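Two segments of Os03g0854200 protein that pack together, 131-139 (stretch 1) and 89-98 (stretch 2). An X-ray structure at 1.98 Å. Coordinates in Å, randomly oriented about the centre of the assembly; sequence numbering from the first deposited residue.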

# COMPACT_ATOMS: atom_id res chain seq x y z
N GLY A 131 -9.30 9.06 -10.83
CA GLY A 131 -10.43 9.88 -10.40
C GLY A 131 -11.45 9.10 -9.60
O GLY A 131 -12.66 9.28 -9.75
N ILE A 132 -10.97 8.20 -8.74
CA ILE A 132 -11.85 7.47 -7.85
C ILE A 132 -11.94 8.28 -6.58
O ILE A 132 -10.92 8.62 -5.98
CB ILE A 132 -11.27 6.09 -7.49
CG1 ILE A 132 -10.78 5.35 -8.75
CG2 ILE A 132 -12.29 5.26 -6.72
CD1 ILE A 132 -11.84 5.10 -9.79
N PRO A 133 -13.16 8.62 -6.16
CA PRO A 133 -13.34 9.44 -4.95
C PRO A 133 -12.82 8.75 -3.68
O PRO A 133 -13.29 7.67 -3.33
CB PRO A 133 -14.87 9.63 -4.89
CG PRO A 133 -15.36 9.35 -6.27
CD PRO A 133 -14.44 8.31 -6.82
N LEU A 134 -11.87 9.38 -3.00
CA LEU A 134 -11.33 8.85 -1.76
C LEU A 134 -11.76 9.69 -0.56
O LEU A 134 -11.99 10.90 -0.70
CB LEU A 134 -9.81 8.82 -1.83
CG LEU A 134 -9.04 7.58 -2.31
CD1 LEU A 134 -9.70 6.89 -3.49
CD2 LEU A 134 -7.60 7.97 -2.64
N LYS A 135 -11.89 9.06 0.61
CA LYS A 135 -12.11 9.78 1.87
C LYS A 135 -10.85 10.54 2.28
O LYS A 135 -10.91 11.61 2.88
CB LYS A 135 -12.47 8.80 3.00
CG LYS A 135 -13.77 8.02 2.85
CD LYS A 135 -14.03 7.25 4.14
CE LYS A 135 -15.03 6.11 3.97
NZ LYS A 135 -16.46 6.55 4.05
N HIS A 136 -9.70 9.95 1.97
CA HIS A 136 -8.40 10.48 2.35
C HIS A 136 -7.34 9.62 1.68
O HIS A 136 -7.64 8.53 1.19
CB HIS A 136 -8.22 10.41 3.87
CG HIS A 136 -8.70 9.12 4.46
ND1 HIS A 136 -8.05 7.92 4.27
CD2 HIS A 136 -9.79 8.84 5.22
CE1 HIS A 136 -8.70 6.96 4.89
NE2 HIS A 136 -9.77 7.49 5.47
N LEU A 137 -6.11 10.12 1.65
CA LEU A 137 -4.97 9.34 1.17
C LEU A 137 -4.64 8.19 2.12
O LEU A 137 -4.83 8.30 3.33
CB LEU A 137 -3.74 10.24 1.06
CG LEU A 137 -3.39 10.93 -0.26
CD1 LEU A 137 -4.60 11.60 -0.89
CD2 LEU A 137 -2.25 11.90 -0.04
N ALA A 138 -4.14 7.09 1.56
CA ALA A 138 -3.56 6.02 2.36
C ALA A 138 -2.04 6.01 2.15
O ALA A 138 -1.56 5.86 1.02
CB ALA A 138 -4.17 4.68 2.01
N VAL A 139 -1.29 6.17 3.23
CA VAL A 139 0.17 6.12 3.17
C VAL A 139 0.67 5.00 4.09
O VAL A 139 0.52 5.07 5.31
CB VAL A 139 0.80 7.50 3.53
CG1 VAL A 139 2.26 7.36 3.91
CG2 VAL A 139 0.65 8.47 2.37
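Stretch 2, residues 89-98: QSICLLTVHP

Stretch 2 enters as the last turn of a helix, Gln89 to Ile91, leaves helical geometry at Cys92, runs extended through Leu93 and then turns through Leu94, Thr95 and Val96, whose phi/psi angles are helical although the regular bonds are missing. Its extended part lies along stretch 1 at Leu134, where the two chains run antiparallel: Ile91 faces Lys135, while Leu93 faces Pro133. Cys92 and Leu134 form a single beta bridge, their CA atoms 4.2 Å apart.

Two backbone hydrogen bonds flank this pair. Lys135 N donates to Ile91 O at a short 2.5 Å, and Leu93 N donates to Pro133 O at 2.8 Å. Proline has no amide hydrogen to give, but its carbonyl is free to accept, so Pro133 fits the bridge. A water adds to this end, donating to Pro133 O at 2.5 Å and to Leu93 O at 2.9 Å.

Apolar contacts fill in around the bridge. Ile91, the residue of stretch 2 most covered by stretch 1, is broad enough to reach several neighbours: its CD1 lies 3.8 Å from Leu134 CG, and its CG2 lies 3.8 Å from Ala138 CB and 3.6 Å from His136 CE1. The small Ala138 side chain points toward stretch 2. Cys92 directs its CA-to-CB bond away overall, yet its SG sits 3.9 Å from Leu134 CD1 and 4.1 Å from Ile132 CG2. Beyond the bridge, the compact Pro133 ring offers CB to Val96 CG2 at 4.0 Å and CG to the edge of the His97 ring, 3.9 Å from ND1.

Lys135 suits the exposed margin because its long aliphatic chain can lie over the backbone: CE is 3.4 Å from Ser90 O, while NZ comes within 3.7 Å of both Leu93 CD1 and Leu94 CD1.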

# COMPACT_ATOMS: atom_id res chain seq x y z
N GLN A 89 -11.09 -0.44 0.06
CA GLN A 89 -12.52 -0.27 0.32
C GLN A 89 -12.71 0.74 1.45
O GLN A 89 -13.66 1.53 1.46
CB GLN A 89 -13.17 -1.61 0.66
CG GLN A 89 -13.20 -2.58 -0.51
CD GLN A 89 -13.81 -3.93 -0.18
OE1 GLN A 89 -13.70 -4.41 0.95
NE2 GLN A 89 -14.43 -4.56 -1.16
N SER A 90 -11.78 0.71 2.40
CA SER A 90 -11.77 1.63 3.54
C SER A 90 -11.62 3.10 3.14
O SER A 90 -12.39 3.95 3.60
CB SER A 90 -10.65 1.24 4.51
OG SER A 90 -10.55 2.17 5.57
N ILE A 91 -10.64 3.40 2.30
CA ILE A 91 -10.34 4.79 1.99
C ILE A 91 -11.22 5.37 0.90
O ILE A 91 -11.36 6.58 0.81
CB ILE A 91 -8.86 5.01 1.58
CG1 ILE A 91 -8.64 4.59 0.13
CG2 ILE A 91 -7.91 4.29 2.54
CD1 ILE A 91 -7.23 4.82 -0.37
N CYS A 92 -11.81 4.51 0.09
CA CYS A 92 -12.68 4.96 -1.00
C CYS A 92 -14.00 5.47 -0.47
O CYS A 92 -14.61 4.86 0.42
CB CYS A 92 -12.92 3.83 -2.00
SG CYS A 92 -11.51 3.48 -3.11
N LEU A 93 -14.46 6.61 -1.00
CA LEU A 93 -15.81 7.07 -0.68
C LEU A 93 -16.83 6.33 -1.54
O LEU A 93 -16.88 6.49 -2.76
CB LEU A 93 -15.93 8.59 -0.84
CG LEU A 93 -17.20 9.17 -0.21
CD1 LEU A 93 -17.52 8.45 1.10
CD2 LEU A 93 -17.08 10.67 0.01
N LEU A 94 -17.65 5.51 -0.89
CA LEU A 94 -18.46 4.50 -1.58
C LEU A 94 -19.85 5.00 -1.97
O LEU A 94 -20.55 4.37 -2.76
CB LEU A 94 -18.57 3.23 -0.73
CG LEU A 94 -18.94 3.34 0.76
CD1 LEU A 94 -17.94 4.17 1.60
CD2 LEU A 94 -20.35 3.90 0.93
N THR A 95 -20.22 6.14 -1.40
CA THR A 95 -21.55 6.70 -1.57
C THR A 95 -21.69 7.58 -2.82
O THR A 95 -22.79 7.98 -3.19
CB THR A 95 -21.94 7.51 -0.32
OG1 THR A 95 -23.17 8.20 -0.54
CG2 THR A 95 -20.84 8.52 0.02
N VAL A 96 -20.57 7.88 -3.48
CA VAL A 96 -20.60 8.79 -4.63
C VAL A 96 -21.13 8.13 -5.90
O VAL A 96 -22.02 8.68 -6.58
CB VAL A 96 -19.21 9.41 -4.91
CG1 VAL A 96 -19.31 10.45 -6.01
CG2 VAL A 96 -18.64 10.03 -3.64
N HIS A 97 -20.60 6.95 -6.23
CA HIS A 97 -20.96 6.28 -7.47
C HIS A 97 -21.56 4.90 -7.24
O HIS A 97 -20.91 3.90 -7.50
CB HIS A 97 -19.75 6.17 -8.39
CG HIS A 97 -19.33 7.48 -8.98
ND1 HIS A 97 -18.18 8.13 -8.60
CD2 HIS A 97 -19.93 8.27 -9.89
CE1 HIS A 97 -18.08 9.27 -9.26
NE2 HIS A 97 -19.13 9.38 -10.06
N PRO A 98 -22.81 4.86 -6.76
CA PRO A 98 -23.54 3.62 -6.48
C PRO A 98 -23.76 2.81 -7.75
O PRO A 98 -23.75 3.38 -8.84
CB PRO A 98 -24.89 4.12 -5.95
CG PRO A 98 -24.62 5.51 -5.47
CD PRO A 98 -23.60 6.05 -6.41
O HOH W 1 -14.62 5.79 -4.35